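PDB 3H20: replication protein B from Plasmid RSF1010, which acts as a plasmid-encoded primase, synthesising short primers from nucleoside triphosphates on single-stranded DNA so that plasmid replication can start. Local coordinates for residues 49-54 with 147-152; 73-78 with 140-145; 120-125 with 187-192; 241-246 with 266-271. All blocks are in the same frame, centred on the assembly; numbering follows the deposited sequence.

How the contacts relate
Contacts 1, 2 and 3 all belong to the RepB N-terminal primase domain, whereas contact 4 lies in the C-terminal helical domain, its centre about 73 Å from that of contact 1. Contacts 1 and 2 meet at the diphosphate: Asn-151 and Arg-145 both bind it, and Asn-151 OD1 lies 3.0 Å from Arg-145 NH1. Along the chain, contact 2 nests inside the loop closed by contact 1. Contact 3 adjoins contact 2, with centres about 16 Å apart; Val-74 packs on Ala-124, and Ser-140 and, weakly, Arg-125 bind one sulfate. Even the nearest atoms of contacts 3 and 4 are about 37 Å apart.

Contact 1 (49-54 with 147-152); sequences PWLKRM and AGFTNR. With DPO (diphosphate), chain E.
This is a small apolar contact between helix 48-56 and the loop that follows strand 144-145, buried against the antiparallel sheet that includes strands 21-28 and 59-65. Phe-149 carries it. With CG anti to its carbonyl carbon (chi1 -61°), the phenyl group is swung out from the loop, and its far end, CE1 and CZ, is what arrives at the helix. Leu-51 CB sits 3.7 Å from Phe-149 CZ, approaching the ring obliquely, while Leu-51 CD1 is a looser neighbour of the same carbon. One residue on, the helix presents backbone instead: Lys-52 N is 3.8 Å from Phe-149 CE1, at the ring edge and near its plane. The aliphatic root of the lysine completes the contact: Lys-52 CG lies 4.0 Å from Phe-149 CE1, with the two side chains crossing at about a right angle.

Around this meeting, Leu-51 continues onto Ile-24 and Val-26 of the sheet, and Phe-149 onto Thr-6 and Ile-10, so the ring touches both helix 48-56 and helix 6-17. Two residues further along the loop its character changes. Asn-151 donates through ND2 to diphosphate O7 at 2.7 Å, an almost straight bond (N-H...O 171°). The amide is held by two more bonds: OD1 accepts from Lys-153 N, and ND2 also bonds to Thr-100 O.

The chemistry thus differs between two neighbours in the loop: Phe-149 meets helix 48-56 by van der Waals packing, with little directional preference, whereas directional hydrogen bonds fix the Asn-151 amide that meets the phosphate.

Contact 2 (73-78 with 140-145); sequences LVLVDD and SRHYGR. With DPO (diphosphate), chain E; SO4 (sulfate ion), chain D.
Leu-75 and His-142 meet because each carries CG anti to its own backbone N, Leu-75 with chi1 180° and His-142 with chi1 -159°, which extends both side chains toward each other between strand 73-79 and the segment entering strand 144-145. One methyl does the touching. Leu-75 CD2 comes to the edge of the imidazole, near its plane, 3.8 Å from His-142 CD2. The same methyl, Leu-75 CD2, rests 3.5 Å from Tyr-143 O and 3.9 Å from Gly-144 N, lying against the peptide as well as the ring.

Further back along the strand, the link is through solvent. A water donates to both Leu-73 O and Ser-140 O, and so bridges the two backbones; its oxygen is 2.8 Å from Leu-73 O. Ser-140 N also donates to the sulfate, 2.8 Å from its O4.

At the other end, Arg-145 bends at chi2 and brings the edge of its guanidinium to the diphosphate. Arg-145 NH1 donates to diphosphate O4 at 3.0 Å, nearly straight at 170°, while NH2 makes a salt bridge to Asp-60. Tyr-62, Asn-151 and Lys-153 complete the diphosphate site.

The contact joins border strands of two different antiparallel sheets: 73-79 pairs with 104-110, and Gly-144 pairs with Ile-63 of 59-65. The two sheets meet beside the diphosphate pocket, as expected of a primase catalytic domain.

Contact 3 (120-125 with 187-192); sequences RGQIAR and GQQIEQ. With SO4 (sulfate ion), chain D.
Gln-122 reaches out from helix 117-130 and crosses Gln-189 of helix 179-206 obliquely, amide to amide, at the surface of the primase domain. This is a sparse helix-helix contact, joined between these segments by a single hydrogen bond. Gln-122 NE2 donates to Gln-189 OE1 at 3.0 Å. The acceptor lies close to the plane of the donating amide, yet the donor stands above the carbonyl plane of Gln-189, 55° out of it, so the bond does not follow a lone pair. The two amide planes are turned 72° apart. With chi1 near 180°, Gln-122 CG lies 3.7 Å from Gln-189 OE1, and a bend at chi2 (78°) then turns the amide toward that oxygen. Gln-189, by contrast, is extended beyond CG and simply reaches across.

Beside the pair, Gln-122 and Ile-123 touch Ala-186, and Ile-190 packs on Glu-118 and Leu-119. These place this part of helix 179-206 beside helix 117-130.

The glutamine amide is held at its other end too. Arg-125, one helical turn on, donates from NH2 to Gln-122 OE1 at 2.8 Å. A chain therefore runs from Arg-125 to Gln-122 to Gln-189. The guanidinium lies with one face over Gly-121 O and Gln-122 CA, and at its edge Arg-125 NH1 makes a weak bond to O2 of a sulfate, probably from the crystallisation liquor, 3.3 Å away.

Contact 4 (241-246 with 266-271); sequences KCDFIA and EASPAL
Asp-243 points its carboxylate from helix 239-252 straight at the Ser-268 hydroxyl, which sits in the short link between helices 257-267 and 269-272. Ser-268 OG donates to Asp-243 OD2 at 2.6 Å, and it comes in on the syn lone pair, the side of the other oxygen, which is why Asp-243 OD1 is also only 3.2 Å from Ser-268 OG. Next to this bond the methyl carbon CB of Ala-270 lies 3.6 Å from Asp-243 OD2.

The serine works in two directions. With OG anti to its backbone N (chi1 171°), the hydroxyl swings back over the start of the next helix, and Ser-268 OG accepts from Leu-271 N at 3.0 Å, the capping bond of an N-cap. A water takes the N-H of Ala-270 and donates weakly to Asp-243 OD1. The carboxylate, buried, is also hydrogen-bonded by Tyr-282 at OD2 and Tyr-224 at OD1, and proximity to a helix N-terminus would probably favour its negative charge.

An aspartate in one helix fixing the N-cap serine of another, with tyrosines from helices 220-234 and 279-291 closing in, is a buried hydrogen-bond network around an N-cap, in the C-terminal helical domain of RepB.

Contact 1 (49-54 with 147-152)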
# COMPACT_ATOMS: atom_id res chain seq x y z
N PRO A 49 11.80 32.60 8.54
CA PRO A 49 11.37 33.19 9.82
C PRO A 49 10.13 32.49 10.39
O PRO A 49 10.10 32.18 11.57
CB PRO A 49 11.04 34.64 9.44
CG PRO A 49 11.95 34.94 8.30
CD PRO A 49 11.92 33.64 7.49
N TRP A 50 9.12 32.23 9.56
CA TRP A 50 7.90 31.57 10.05
C TRP A 50 8.20 30.14 10.55
O TRP A 50 7.70 29.73 11.60
CB TRP A 50 6.80 31.56 8.99
CG TRP A 50 5.53 30.92 9.47
CD1 TRP A 50 4.71 31.37 10.48
CD2 TRP A 50 4.94 29.71 8.99
NE1 TRP A 50 3.65 30.51 10.64
CE2 TRP A 50 3.77 29.49 9.73
CE3 TRP A 50 5.30 28.79 7.99
CZ2 TRP A 50 2.94 28.38 9.52
CZ3 TRP A 50 4.48 27.69 7.77
CH2 TRP A 50 3.31 27.49 8.54
N LEU A 51 9.01 29.39 9.79
CA LEU A 51 9.38 28.02 10.16
C LEU A 51 10.14 27.96 11.49
O LEU A 51 9.89 27.07 12.31
CB LEU A 51 10.21 27.33 9.05
CG LEU A 51 9.52 27.12 7.68
CD1 LEU A 51 10.53 26.57 6.67
CD2 LEU A 51 8.30 26.20 7.78
N LYS A 52 11.06 28.90 11.72
CA LYS A 52 11.72 29.01 13.03
C LYS A 52 10.75 29.34 14.16
O LYS A 52 10.88 28.79 15.26
CB LYS A 52 12.81 30.08 13.01
CG LYS A 52 13.98 29.76 12.12
CD LYS A 52 14.60 31.06 11.67
CE LYS A 52 15.91 31.31 12.34
NZ LYS A 52 17.00 30.81 11.45
N ARG A 53 9.80 30.23 13.91
CA ARG A 53 8.75 30.55 14.90
C ARG A 53 8.00 29.27 15.28
O ARG A 53 7.86 28.94 16.47
CB ARG A 53 7.79 31.62 14.35
CG ARG A 53 6.51 31.87 15.21
CD ARG A 53 5.71 33.06 14.68
NE ARG A 53 4.52 33.35 15.48
CZ ARG A 53 4.51 34.11 16.57
NH1 ARG A 53 5.64 34.67 17.00
NH2 ARG A 53 3.38 34.32 17.24
N MET A 54 7.53 28.55 14.27
CA MET A 54 6.78 27.31 14.46
C MET A 54 7.59 26.24 15.21
O MET A 54 7.05 25.57 16.11
CB MET A 54 6.27 26.78 13.11
CG MET A 54 5.17 27.64 12.44
SD MET A 54 3.63 27.67 13.39
CE MET A 54 3.75 29.21 14.28
N ALA A 147 16.97 20.18 7.54
CA ALA A 147 18.08 20.58 8.40
C ALA A 147 17.91 22.03 8.87
O ALA A 147 17.30 22.84 8.19
CB ALA A 147 19.41 20.41 7.68
N GLY A 148 18.47 22.33 10.04
CA GLY A 148 18.49 23.71 10.55
C GLY A 148 17.48 23.97 11.67
O GLY A 148 17.32 25.12 12.11
N PHE A 149 16.81 22.91 12.12
CA PHE A 149 15.73 22.99 13.10
C PHE A 149 15.93 21.97 14.21
O PHE A 149 16.63 20.97 14.04
CB PHE A 149 14.37 22.77 12.40
CG PHE A 149 14.06 23.80 11.35
CD1 PHE A 149 13.57 25.07 11.72
CD2 PHE A 149 14.30 23.54 10.01
CE1 PHE A 149 13.31 26.04 10.76
CE2 PHE A 149 14.05 24.51 9.04
CZ PHE A 149 13.55 25.76 9.41
N THR A 150 15.33 22.23 15.37
CA THR A 150 15.38 21.27 16.47
C THR A 150 14.37 20.13 16.26
O THR A 150 13.28 20.36 15.74
CB THR A 150 15.07 21.93 17.82
OG1 THR A 150 13.83 22.64 17.71
CG2 THR A 150 16.16 22.90 18.21
N ASN A 151 14.78 18.92 16.65
CA ASN A 151 13.91 17.75 16.68
C ASN A 151 13.08 17.80 17.97
O ASN A 151 13.62 17.63 19.07
CB ASN A 151 14.76 16.47 16.61
CG ASN A 151 13.93 15.19 16.44
OD1 ASN A 151 12.88 15.03 17.04
ND2 ASN A 151 14.45 14.27 15.62
N ARG A 152 11.79 18.06 17.82
CA ARG A 152 10.89 18.32 18.96
C ARG A 152 10.16 17.08 19.47
O ARG A 152 9.52 17.11 20.52
CB ARG A 152 9.88 19.41 18.58
CG ARG A 152 10.48 20.80 18.42
CD ARG A 152 10.79 21.39 19.79
NE ARG A 152 11.54 22.64 19.68
CZ ARG A 152 12.10 23.27 20.71
NH1 ARG A 152 12.00 22.77 21.94
NH2 ARG A 152 12.77 24.40 20.50
P1 DPO E . 10.10 11.47 12.65
O1 DPO E . 9.89 9.89 12.90
O2 DPO E . 8.75 12.14 12.78
O3 DPO E . 10.89 11.63 11.37
O4 DPO E . 11.01 11.91 13.91
P2 DPO E . 12.39 11.16 14.30
O5 DPO E . 11.96 9.78 14.75
O6 DPO E . 13.20 11.20 13.02
O7 DPO E . 12.95 12.00 15.41

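Contact 2 (73-78 with 140-145)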
# COMPACT_ATOMS: atom_id res chain seq x y z
N LEU A 73 14.81 11.20 -6.59
CA LEU A 73 15.26 11.16 -5.19
C LEU A 73 14.49 10.14 -4.37
O LEU A 73 13.26 10.11 -4.41
CB LEU A 73 15.04 12.53 -4.55
CG LEU A 73 16.24 13.40 -4.16
CD1 LEU A 73 17.33 13.43 -5.23
CD2 LEU A 73 15.77 14.81 -3.78
N VAL A 74 15.21 9.29 -3.64
CA VAL A 74 14.59 8.24 -2.81
C VAL A 74 15.09 8.35 -1.37
O VAL A 74 16.30 8.30 -1.13
CB VAL A 74 14.89 6.83 -3.40
CG1 VAL A 74 14.37 5.73 -2.48
CG2 VAL A 74 14.25 6.69 -4.78
N LEU A 75 14.16 8.49 -0.42
CA LEU A 75 14.50 8.58 1.02
C LEU A 75 14.75 7.21 1.66
O LEU A 75 13.94 6.28 1.51
CB LEU A 75 13.37 9.29 1.80
CG LEU A 75 13.55 9.46 3.32
CD1 LEU A 75 14.69 10.43 3.63
CD2 LEU A 75 12.27 9.92 4.01
N VAL A 76 15.86 7.12 2.41
CA VAL A 76 16.20 5.96 3.24
C VAL A 76 16.35 6.42 4.71
O VAL A 76 17.21 7.25 5.02
CB VAL A 76 17.50 5.26 2.76
CG1 VAL A 76 17.65 3.89 3.41
CG2 VAL A 76 17.51 5.11 1.24
N ASP A 77 15.52 5.86 5.60
CA ASP A 77 15.32 6.38 6.96
C ASP A 77 15.92 5.43 8.02
O ASP A 77 16.02 4.23 7.79
CB ASP A 77 13.81 6.52 7.19
CG ASP A 77 13.46 7.43 8.37
OD1 ASP A 77 14.31 8.23 8.80
OD2 ASP A 77 12.31 7.32 8.86
N ASP A 78 16.33 5.99 9.17
CA ASP A 78 16.79 5.22 10.35
C ASP A 78 18.10 4.44 10.10
O ASP A 78 18.20 3.26 10.40
CB ASP A 78 15.67 4.29 10.89
CG ASP A 78 15.85 3.91 12.37
OD1 ASP A 78 16.40 4.71 13.17
OD2 ASP A 78 15.39 2.81 12.76
N SER A 140 7.17 6.44 -2.06
CA SER A 140 7.57 7.51 -2.99
C SER A 140 7.22 8.92 -2.51
O SER A 140 7.66 9.92 -3.10
CB SER A 140 6.95 7.27 -4.37
OG SER A 140 5.54 7.30 -4.29
N ARG A 141 6.43 9.01 -1.43
CA ARG A 141 5.97 10.31 -0.92
C ARG A 141 6.28 10.54 0.57
O ARG A 141 5.60 11.32 1.24
CB ARG A 141 4.47 10.47 -1.18
CG ARG A 141 4.10 10.61 -2.66
CD ARG A 141 4.41 12.01 -3.18
NE ARG A 141 3.42 13.00 -2.75
CZ ARG A 141 3.69 14.29 -2.52
NH1 ARG A 141 4.93 14.74 -2.67
NH2 ARG A 141 2.72 15.11 -2.13
N HIS A 142 7.31 9.89 1.10
CA HIS A 142 7.57 10.01 2.53
C HIS A 142 8.35 11.26 2.85
O HIS A 142 9.25 11.65 2.11
CB HIS A 142 8.29 8.78 3.08
CG HIS A 142 8.14 8.63 4.57
ND1 HIS A 142 7.05 8.01 5.14
CD2 HIS A 142 8.93 9.03 5.59
CE1 HIS A 142 7.17 8.03 6.46
NE2 HIS A 142 8.31 8.65 6.75
N TYR A 143 7.99 11.90 3.97
CA TYR A 143 8.66 13.11 4.43
C TYR A 143 10.00 12.76 5.09
O TYR A 143 10.08 11.82 5.88
CB TYR A 143 7.77 13.84 5.45
CG TYR A 143 6.87 14.92 4.88
CD1 TYR A 143 7.40 16.01 4.20
CD2 TYR A 143 5.49 14.88 5.08
CE1 TYR A 143 6.59 17.02 3.69
CE2 TYR A 143 4.66 15.89 4.58
CZ TYR A 143 5.22 16.96 3.88
OH TYR A 143 4.41 17.97 3.40
N GLY A 144 11.04 13.52 4.75
CA GLY A 144 12.24 13.57 5.57
C GLY A 144 12.32 14.83 6.40
O GLY A 144 11.45 15.70 6.32
N ARG A 145 13.36 14.93 7.22
CA ARG A 145 13.58 16.11 8.05
C ARG A 145 14.31 17.20 7.27
O ARG A 145 15.20 16.91 6.46
CB ARG A 145 14.36 15.75 9.31
CG ARG A 145 13.62 14.83 10.26
CD ARG A 145 12.41 15.52 10.87
NE ARG A 145 11.98 14.89 12.11
CZ ARG A 145 11.88 15.52 13.28
NH1 ARG A 145 11.48 14.86 14.36
NH2 ARG A 145 12.19 16.81 13.36
P1 DPO E . 10.10 11.47 12.65
O1 DPO E . 9.89 9.89 12.90
O2 DPO E . 8.75 12.14 12.78
O3 DPO E . 10.89 11.63 11.37
O4 DPO E . 11.01 11.91 13.91
P2 DPO E . 12.39 11.16 14.30
O5 DPO E . 11.96 9.78 14.75
O6 DPO E . 13.20 11.20 13.02
O7 DPO E . 12.95 12.00 15.41
S SO4 D . 4.54 4.05 -3.39
O1 SO4 D . 3.37 4.31 -2.55
O2 SO4 D . 4.46 2.72 -3.99
O3 SO4 D . 4.60 5.04 -4.46
O4 SO4 D . 5.73 4.14 -2.57
O HOH W 1 10.67 9.13 -3.82

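Contact 3 (120-125 with 187-192)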
# COMPACT_ATOMS: atom_id res chain seq x y z
N ARG A 120 10.18 4.76 -8.06
CA ARG A 120 10.75 5.30 -6.82
C ARG A 120 10.28 4.55 -5.56
O ARG A 120 11.07 4.31 -4.65
CB ARG A 120 10.46 6.79 -6.69
CG ARG A 120 11.36 7.65 -7.60
CD ARG A 120 11.22 9.13 -7.31
NE ARG A 120 10.00 9.66 -7.90
CZ ARG A 120 8.92 9.99 -7.22
NH1 ARG A 120 7.86 10.46 -7.84
NH2 ARG A 120 8.90 9.84 -5.90
N GLY A 121 9.00 4.19 -5.53
CA GLY A 121 8.44 3.46 -4.39
C GLY A 121 9.03 2.07 -4.29
O GLY A 121 9.34 1.60 -3.19
N GLN A 122 9.21 1.42 -5.43
CA GLN A 122 9.84 0.10 -5.49
C GLN A 122 11.28 0.18 -5.01
O GLN A 122 11.72 -0.68 -4.24
CB GLN A 122 9.77 -0.47 -6.91
CG GLN A 122 10.33 -1.89 -7.07
CD GLN A 122 9.39 -2.98 -6.57
OE1 GLN A 122 8.18 -2.78 -6.43
NE2 GLN A 122 9.94 -4.16 -6.30
N ILE A 123 12.01 1.21 -5.45
CA ILE A 123 13.41 1.38 -5.04
C ILE A 123 13.50 1.71 -3.55
O ILE A 123 14.37 1.18 -2.86
CB ILE A 123 14.17 2.42 -5.92
CG1 ILE A 123 14.27 1.91 -7.37
CG2 ILE A 123 15.57 2.68 -5.38
CD1 ILE A 123 14.63 2.99 -8.39
N ALA A 124 12.60 2.56 -3.06
CA ALA A 124 12.54 2.88 -1.63
C ALA A 124 12.41 1.62 -0.75
O ALA A 124 13.12 1.48 0.25
CB ALA A 124 11.42 3.87 -1.34
N ARG A 125 11.51 0.72 -1.14
CA ARG A 125 11.35 -0.55 -0.44
C ARG A 125 12.59 -1.44 -0.56
O ARG A 125 12.99 -2.11 0.40
CB ARG A 125 10.10 -1.30 -0.95
CG ARG A 125 8.78 -0.60 -0.61
CD ARG A 125 7.58 -1.47 -0.92
NE ARG A 125 7.45 -1.78 -2.35
CZ ARG A 125 6.86 -0.99 -3.24
NH1 ARG A 125 6.34 0.18 -2.88
NH2 ARG A 125 6.78 -1.38 -4.51
N GLY A 187 12.48 -2.19 -12.74
CA GLY A 187 11.72 -2.50 -13.95
C GLY A 187 11.59 -4.01 -14.15
O GLY A 187 10.52 -4.50 -14.50
N GLN A 188 12.69 -4.73 -13.91
CA GLN A 188 12.73 -6.19 -13.97
C GLN A 188 11.81 -6.85 -12.94
O GLN A 188 11.11 -7.83 -13.25
CB GLN A 188 14.17 -6.69 -13.78
CG GLN A 188 15.07 -6.42 -14.98
CD GLN A 188 14.70 -7.25 -16.19
OE1 GLN A 188 13.99 -6.79 -17.08
NE2 GLN A 188 15.15 -8.49 -16.21
N GLN A 189 11.80 -6.32 -11.73
CA GLN A 189 10.92 -6.82 -10.66
C GLN A 189 9.44 -6.60 -10.97
O GLN A 189 8.60 -7.46 -10.69
CB GLN A 189 11.29 -6.18 -9.32
CG GLN A 189 12.63 -6.66 -8.78
CD GLN A 189 13.12 -5.84 -7.60
OE1 GLN A 189 12.70 -4.70 -7.41
NE2 GLN A 189 14.02 -6.42 -6.81
N ILE A 190 9.12 -5.43 -11.53
CA ILE A 190 7.75 -5.12 -11.95
C ILE A 190 7.33 -6.03 -13.13
O ILE A 190 6.22 -6.58 -13.13
CB ILE A 190 7.57 -3.61 -12.27
CG1 ILE A 190 7.73 -2.78 -10.98
CG2 ILE A 190 6.22 -3.34 -12.93
CD1 ILE A 190 8.02 -1.28 -11.18
N GLU A 191 8.23 -6.21 -14.09
CA GLU A 191 7.99 -7.11 -15.22
C GLU A 191 7.73 -8.55 -14.76
O GLU A 191 6.87 -9.23 -15.31
CB GLU A 191 9.14 -7.03 -16.23
CG GLU A 191 9.16 -5.72 -17.02
CD GLU A 191 10.27 -5.66 -18.07
OE1 GLU A 191 11.34 -6.28 -17.88
OE2 GLU A 191 10.07 -4.98 -19.10
N GLN A 192 8.47 -8.98 -13.75
CA GLN A 192 8.30 -10.31 -13.16
C GLN A 192 6.90 -10.44 -12.55
O GLN A 192 6.20 -11.41 -12.82
CB GLN A 192 9.39 -10.57 -12.11
CG GLN A 192 9.22 -11.84 -11.29
CD GLN A 192 9.76 -13.07 -11.99
OE1 GLN A 192 9.01 -13.96 -12.37
NE2 GLN A 192 11.08 -13.13 -12.15
S SO4 D . 4.54 4.05 -3.39
O1 SO4 D . 3.37 4.31 -2.55
O2 SO4 D . 4.46 2.72 -3.99
O3 SO4 D . 4.60 5.04 -4.46
O4 SO4 D . 5.73 4.14 -2.57

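Contact 4 (241-246 with 266-271)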
# COMPACT_ATOMS: atom_id res chain seq x y z
N LYS A 241 -30.74 -34.62 -5.77
CA LYS A 241 -29.81 -34.53 -4.64
C LYS A 241 -28.83 -33.38 -4.86
O LYS A 241 -28.54 -32.63 -3.93
CB LYS A 241 -29.07 -35.85 -4.45
CG LYS A 241 -28.04 -35.85 -3.31
CD LYS A 241 -27.26 -37.15 -3.28
CE LYS A 241 -26.20 -37.14 -2.18
NZ LYS A 241 -26.78 -37.21 -0.80
N CYS A 242 -28.33 -33.24 -6.09
CA CYS A 242 -27.49 -32.11 -6.47
C CYS A 242 -28.19 -30.79 -6.15
O CYS A 242 -27.60 -29.90 -5.52
CB CYS A 242 -27.14 -32.15 -7.97
SG CYS A 242 -25.99 -33.45 -8.47
N ASP A 243 -29.45 -30.67 -6.58
CA ASP A 243 -30.27 -29.49 -6.26
C ASP A 243 -30.33 -29.27 -4.74
O ASP A 243 -30.15 -28.14 -4.28
CB ASP A 243 -31.71 -29.66 -6.77
CG ASP A 243 -31.88 -29.28 -8.24
OD1 ASP A 243 -30.93 -28.78 -8.89
OD2 ASP A 243 -33.00 -29.47 -8.75
N PHE A 244 -30.60 -30.33 -4.00
CA PHE A 244 -30.75 -30.25 -2.55
C PHE A 244 -29.47 -29.69 -1.89
O PHE A 244 -29.55 -28.80 -1.05
CB PHE A 244 -31.09 -31.62 -1.96
CG PHE A 244 -31.24 -31.63 -0.47
CD1 PHE A 244 -32.47 -31.35 0.12
CD2 PHE A 244 -30.15 -31.89 0.35
CE1 PHE A 244 -32.61 -31.35 1.50
CE2 PHE A 244 -30.28 -31.88 1.74
CZ PHE A 244 -31.52 -31.61 2.31
N ILE A 245 -28.32 -30.22 -2.28
CA ILE A 245 -27.04 -29.77 -1.71
C ILE A 245 -26.71 -28.33 -2.11
O ILE A 245 -26.23 -27.55 -1.27
CB ILE A 245 -25.87 -30.74 -2.05
CG1 ILE A 245 -26.15 -32.14 -1.49
CG2 ILE A 245 -24.55 -30.20 -1.52
CD1 ILE A 245 -25.12 -33.19 -1.86
N ALA A 246 -26.94 -27.97 -3.37
CA ALA A 246 -26.74 -26.60 -3.82
C ALA A 246 -27.67 -25.63 -3.07
O ALA A 246 -27.23 -24.59 -2.57
CB ALA A 246 -26.94 -26.49 -5.34
N GLU A 266 -34.64 -21.65 -13.49
CA GLU A 266 -33.89 -21.26 -14.68
C GLU A 266 -32.86 -22.31 -15.12
O GLU A 266 -32.69 -22.53 -16.32
CB GLU A 266 -33.19 -19.92 -14.44
CG GLU A 266 -32.59 -19.28 -15.69
CD GLU A 266 -33.65 -18.72 -16.64
OE1 GLU A 266 -34.70 -18.26 -16.15
OE2 GLU A 266 -33.42 -18.74 -17.87
N ALA A 267 -32.20 -22.95 -14.16
CA ALA A 267 -30.98 -23.72 -14.45
C ALA A 267 -30.95 -25.20 -14.03
O ALA A 267 -30.03 -25.92 -14.40
CB ALA A 267 -29.75 -22.99 -13.89
N SER A 268 -31.95 -25.66 -13.26
CA SER A 268 -31.96 -27.04 -12.76
C SER A 268 -32.29 -28.08 -13.82
O SER A 268 -33.37 -28.05 -14.39
CB SER A 268 -32.92 -27.20 -11.58
OG SER A 268 -33.07 -28.57 -11.24
N PRO A 269 -31.35 -29.01 -14.08
CA PRO A 269 -31.67 -30.13 -14.98
C PRO A 269 -32.76 -31.03 -14.40
O PRO A 269 -33.61 -31.50 -15.15
CB PRO A 269 -30.34 -30.88 -15.11
CG PRO A 269 -29.54 -30.47 -13.92
CD PRO A 269 -29.96 -29.07 -13.60
N ALA A 270 -32.74 -31.26 -13.08
CA ALA A 270 -33.77 -32.09 -12.43
C ALA A 270 -35.17 -31.49 -12.60
O ALA A 270 -36.15 -32.23 -12.78
CB ALA A 270 -33.45 -32.31 -10.95
N LEU A 271 -35.26 -30.17 -12.55
CA LEU A 271 -36.53 -29.45 -12.72
C LEU A 271 -37.08 -29.57 -14.14
O LEU A 271 -38.28 -29.75 -14.32
CB LEU A 271 -36.38 -27.97 -12.35
CG LEU A 271 -37.64 -27.13 -12.60
CD1 LEU A 271 -38.45 -27.01 -11.32
CD2 LEU A 271 -37.29 -25.77 -13.17
O HOH W 2 -30.57 -30.82 -10.77